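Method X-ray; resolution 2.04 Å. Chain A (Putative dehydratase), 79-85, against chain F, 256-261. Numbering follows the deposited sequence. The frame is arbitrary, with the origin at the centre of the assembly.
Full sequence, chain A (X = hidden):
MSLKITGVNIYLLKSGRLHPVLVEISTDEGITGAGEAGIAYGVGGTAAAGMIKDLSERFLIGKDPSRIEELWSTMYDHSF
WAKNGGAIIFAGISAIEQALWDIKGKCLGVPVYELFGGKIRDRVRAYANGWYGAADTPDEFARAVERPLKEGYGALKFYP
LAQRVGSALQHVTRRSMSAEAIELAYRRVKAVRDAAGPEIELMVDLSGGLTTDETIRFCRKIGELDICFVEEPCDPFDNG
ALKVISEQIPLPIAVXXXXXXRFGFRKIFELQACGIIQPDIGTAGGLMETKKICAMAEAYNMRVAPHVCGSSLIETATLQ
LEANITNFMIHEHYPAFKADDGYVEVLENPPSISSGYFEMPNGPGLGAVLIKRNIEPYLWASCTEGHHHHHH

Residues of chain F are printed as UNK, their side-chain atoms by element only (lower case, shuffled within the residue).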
ATOM      1  N   SER A  79      -4.856 -19.402 -29.793  1.00 13.43           N
ATOM      2  CA  SER A  79      -5.602 -20.533 -29.240  1.00 12.54           C
ATOM      3  C   SER A  79      -6.807 -20.006 -28.475  1.00 12.70           C
ATOM      4  O   SER A  79      -7.800 -20.717 -28.276  1.00 13.05           O
ATOM      5  CB  SER A  79      -4.721 -21.318 -28.273  1.00 13.77           C
ATOM      6  OG  SER A  79      -4.261 -20.469 -27.231  1.00 13.04           O
ATOM      7  N   PHE A  80      -6.682 -18.747 -28.055  1.00 12.39           N
ATOM      8  CA  PHE A  80      -7.664 -18.000 -27.265  1.00 13.10           C
ATOM      9  C   PHE A  80      -7.615 -18.375 -25.778  1.00 12.48           C
ATOM     10  O   PHE A  80      -7.544 -17.499 -24.910  1.00  8.61           O
ATOM     11  CB  PHE A  80      -9.106 -18.188 -27.764  1.00 13.25           C
ATOM     12  CG  PHE A  80     -10.082 -17.198 -27.155  1.00 13.25           C
ATOM     13  CD1 PHE A  80     -10.194 -15.903 -27.669  1.00 13.54           C
ATOM     14  CD2 PHE A  80     -10.824 -17.530 -26.018  1.00 13.19           C
ATOM     15  CE1 PHE A  80     -11.027 -14.945 -27.053  1.00 10.97           C
ATOM     16  CE2 PHE A  80     -11.659 -16.584 -25.393  1.00 12.53           C
ATOM     17  CZ  PHE A  80     -11.758 -15.288 -25.916  1.00 13.31           C
ATOM     18  N   TRP A  81      -7.632 -19.671 -25.482  1.00 10.24           N
ATOM     19  CA  TRP A  81      -7.630 -20.114 -24.087  1.00 10.32           C
ATOM     20  C   TRP A  81      -6.296 -20.007 -23.366  1.00 11.59           C
ATOM     21  O   TRP A  81      -6.232 -20.202 -22.156  1.00 12.22           O
ATOM     22  CB  TRP A  81      -8.175 -21.542 -24.004  1.00 10.18           C
ATOM     23  CG  TRP A  81      -9.510 -21.602 -24.635  1.00 10.54           C
ATOM     24  CD1 TRP A  81      -9.833 -22.188 -25.827  1.00  9.85           C
ATOM     25  CD2 TRP A  81     -10.683 -20.921 -24.191  1.00 10.75           C
ATOM     26  NE1 TRP A  81     -11.135 -21.899 -26.159  1.00  9.29           N
ATOM     27  CE2 TRP A  81     -11.681 -21.123 -25.171  1.00  9.99           C
ATOM     28  CE3 TRP A  81     -10.988 -20.150 -23.061  1.00 11.05           C
ATOM     29  CZ2 TRP A  81     -12.965 -20.584 -25.055  1.00 11.81           C
ATOM     30  CZ3 TRP A  81     -12.264 -19.611 -22.946  1.00 14.64           C
ATOM     31  CH2 TRP A  81     -13.237 -19.832 -23.940  1.00 13.22           C
ATOM     32  N   ALA A  82      -5.238 -19.687 -24.107  1.00 11.38           N
ATOM     33  CA  ALA A  82      -3.912 -19.534 -23.525  1.00 11.17           C
ATOM     34  C   ALA A  82      -3.799 -18.271 -22.660  1.00 11.62           C
ATOM     35  O   ALA A  82      -3.040 -18.249 -21.691  1.00 12.64           O
ATOM     36  CB  ALA A  82      -2.859 -19.496 -24.625  1.00 10.36           C
ATOM     37  N   LYS A  83      -4.535 -17.219 -23.015  1.00 11.24           N
ATOM     38  CA  LYS A  83      -4.481 -15.968 -22.253  1.00 10.98           C
ATOM     39  C   LYS A  83      -5.134 -16.222 -20.896  1.00 10.55           C
ATOM     40  O   LYS A  83      -6.332 -16.473 -20.810  1.00  9.11           O
ATOM     41  CB  LYS A  83      -5.175 -14.840 -23.029  1.00  9.65           C
ATOM     42  CG  LYS A  83      -4.505 -14.544 -24.383  1.00 10.15           C
ATOM     43  CD  LYS A  83      -5.110 -13.303 -25.072  1.00 11.45           C
ATOM     44  CE  LYS A  83      -4.373 -12.978 -26.372  1.00 10.11           C
ATOM     45  NZ  LYS A  83      -4.909 -11.780 -27.086  1.00 12.50           N
ATOM     46  N   ASN A  84      -4.312 -16.158 -19.849  1.00 10.93           N
ATOM     47  CA  ASN A  84      -4.709 -16.457 -18.472  1.00 12.51           C
ATOM     48  C   ASN A  84      -5.068 -17.940 -18.443  1.00 12.19           C
ATOM     49  O   ASN A  84      -5.894 -18.377 -17.643  1.00 11.14           O
ATOM     50  CB  ASN A  84      -5.918 -15.635 -18.009  1.00 12.49           C
ATOM     51  CG  ASN A  84      -6.210 -15.833 -16.516  1.00 14.91           C
ATOM     52  OD1 ASN A  84      -5.289 -15.854 -15.699  1.00 12.78           O
ATOM     53  ND2 ASN A  84      -7.483 -15.975 -16.163  1.00 11.73           N
ATOM     54  N   GLY A  85      -4.426 -18.699 -19.330  1.00 13.30           N
ATOM     55  CA  GLY A  85      -4.674 -20.127 -19.457  1.00 11.38           C
ATOM     56  C   GLY A  85      -4.142 -21.000 -18.331  1.00 12.57           C
ATOM     57  O   GLY A  85      -3.270 -20.587 -17.557  1.00  9.61           O
TER
ATOM     58  N   UNK F 256     -13.902 -10.934 -17.866  1.00 13.84           N
ATOM     59  CA  UNK F 256     -14.544 -12.117 -17.317  1.00 14.24           C
ATOM     60  C   UNK F 256     -14.633 -13.341 -18.208  1.00 14.38           C
ATOM     61  O   UNK F 256     -14.783 -14.454 -17.712  1.00 15.19           O
ATOM     62  N   UNK F 257     -14.548 -13.159 -19.520  1.00 15.99           N
ATOM     63  CA  UNK F 257     -14.641 -14.296 -20.433  1.00 15.00           C
ATOM     64  C   UNK F 257     -13.544 -15.318 -20.184  1.00 14.02           C
ATOM     65  O   UNK F 257     -13.726 -16.515 -20.428  1.00 14.82           O
ATOM     66  c   UNK F 257     -14.837 -14.415 -24.324  1.00 26.63           C
ATOM     67  o   UNK F 257     -14.704 -15.248 -25.244  1.00 29.10           O
ATOM     68  o   UNK F 257     -14.954 -13.192 -24.528  1.00 27.18           O
ATOM     69  c   UNK F 257     -14.553 -13.829 -21.886  1.00 18.00           C
ATOM     70  c   UNK F 257     -14.877 -14.915 -22.891  1.00 22.91           C
ATOM     71  N   UNK F 258     -12.399 -14.844 -19.710  1.00 10.30           N
ATOM     72  CA  UNK F 258     -11.274 -15.724 -19.447  1.00  8.81           C
ATOM     73  C   UNK F 258     -10.813 -15.700 -17.990  1.00  8.04           C
ATOM     74  O   UNK F 258      -9.617 -15.745 -17.699  1.00  5.38           O
ATOM     75  n   UNK F 258      -9.451 -14.236 -23.350  1.00  8.52           N
ATOM     76  n   UNK F 258      -8.123 -14.673 -25.177  1.00 11.40           N
ATOM     77  n   UNK F 258      -9.057 -12.584 -24.908  1.00 11.66           N
ATOM     78  c   UNK F 258     -10.129 -15.384 -20.410  1.00  8.47           C
ATOM     79  c   UNK F 258      -9.303 -15.585 -22.807  1.00 10.08           C
ATOM     80  c   UNK F 258      -8.877 -13.830 -24.477  1.00 12.26           C
ATOM     81  c   UNK F 258     -10.400 -15.922 -21.823  1.00  6.54           C
ATOM     82  N   UNK F 259     -11.795 -15.635 -17.088  1.00  8.37           N
ATOM     83  CA  UNK F 259     -11.568 -15.642 -15.640  1.00  8.00           C
ATOM     84  C   UNK F 259     -12.485 -16.750 -15.130  1.00  8.43           C
ATOM     85  O   UNK F 259     -13.644 -16.838 -15.542  1.00  7.98           O
ATOM     86  c   UNK F 259     -11.941 -14.292 -14.992  1.00  9.09           C
ATOM     87  c   UNK F 259     -11.034 -13.177 -15.567  1.00  9.87           C
ATOM     88  c   UNK F 259     -11.784 -14.382 -13.470  1.00  8.10           C
ATOM     89  N   UNK F 260     -11.981 -17.591 -14.232  1.00  7.65           N
ATOM     90  CA  UNK F 260     -12.761 -18.738 -13.764  1.00  7.24           C
ATOM     91  C   UNK F 260     -12.978 -18.862 -12.256  1.00  8.99           C
ATOM     92  O   UNK F 260     -12.040 -18.709 -11.473  1.00  9.08           O
ATOM     93  c   UNK F 260     -10.284 -19.480 -15.987  1.00  8.77           C
ATOM     94  o   UNK F 260     -10.360 -19.006 -19.624  1.00  9.14           O
ATOM     95  c   UNK F 260     -10.755 -19.315 -18.345  1.00 10.69           C
ATOM     96  c   UNK F 260      -9.851 -19.210 -17.288  1.00  5.54           C
ATOM     97  c   UNK F 260     -12.070 -19.692 -18.111  1.00  8.10           C
ATOM     98  c   UNK F 260     -12.484 -19.961 -16.804  1.00  8.14           C
ATOM     99  c   UNK F 260     -11.603 -19.852 -15.724  1.00  6.67           C
ATOM    100  c   UNK F 260     -12.100 -20.021 -14.300  1.00  7.07           C
ATOM    101  N   UNK F 261     -14.222 -19.181 -11.886  1.00  8.01           N
ATOM    102  CA  UNK F 261     -14.673 -19.352 -10.503  1.00  9.03           C
ATOM    103  C   UNK F 261     -14.529 -18.120  -9.614  1.00  7.56           C
ATOM    104  O   UNK F 261     -13.892 -17.124  -9.974  1.00  6.05           O
ATOM    105  c   UNK F 261     -13.902 -21.777 -10.668  1.00 14.15           C
ATOM    106  c   UNK F 261     -13.953 -20.542  -9.775  1.00 10.01           C
ATOM    107  o   UNK F 261     -12.620 -20.166  -9.410  1.00 12.46           O
TER
HETATM  108  O   HOH W   1      -7.859 -18.690 -20.442  1.00  7.97           O
HETATM  109  O   HOH W   2      -7.656 -13.302 -27.568  1.00 16.86           O
HETATM  110  O   HOH W   3      -9.241 -17.055 -13.479  1.00 13.58           O

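Position 256 of chain F has no side-chain atoms, so it is glycine. Its phi of 137° and psi of -22° would jam a CB against the carbonyl oxygen of the residue before, and this alone calls for Gly F256. It touches nothing on chain A, but its O accepts a hydrogen bond from the N of position 259.

Position 257 carries three carbons in an unbranched chain, the third bearing two oxygens, one of which lies 3.0 Å from CZ of Phe A80. That is a carboxylate two methylenes from the backbone, hence Glu F257. The chain is extended, with chi1 and chi2 both t, and so brings OE2 to the ring. The same oxygen is hydrogen-bonded elsewhere in the structure.

Position 258 has three carbons, a nitrogen, and then a carbon carrying two more nitrogens. The terminal planar group lies flat on the ring of Phe A80, the two planes 4° apart and the centres 3.8 Å apart, and over its opposite face sits CB of Lys A83, an aliphatic part of a residue whose charged NZ lies farther out. Such a group is a guanidinium, which identifies Arg F258, and the stack is also a cation-pi contact. In addition, NH1 donates to O of Phe A80 at 2.9 Å, so one residue of chain A supplies both a ring for the cation and an acceptor for its proton.

Position 259 shows three carbons, one carrying the other two. Its CA-to-CB bond points away from chain A, and its contact is made by the backbone, CA lying 4.1 Å from ND2 of Asn A84. This beta-branched hydrocarbon is Val F259; a nonpolar side chain suits a buried site with no polar partner on chain A in reach.

Position 260 has one carbon and then a six-carbon ring bearing one oxygen, which reaches the edge of the Trp A81 ring, 3.7 Å from CE3. A phenol means Tyr F260. Its OH donates to water 1, which in turn donates to O of Trp A81 and O of Lys A83. Phenylalanine would lack this link.

Position 261 has one carbon carrying an oxygen and a carbon, and is out of reach of chain A. It is Thr F261; its OG1 donates to O of Tyr F260 at 2.6 Å.

The contact centres on Arg F258, held between Phe A80 and Lys A83. ND2 of Asn A84 donates to O of Arg F258 at 2.6 Å, so its backbone is tied as well as its side chain. Water 2 joins NZ of Lys A83 to NH1 of Arg F258, accepting from both cations.

Chain F (256-261) GERVYT
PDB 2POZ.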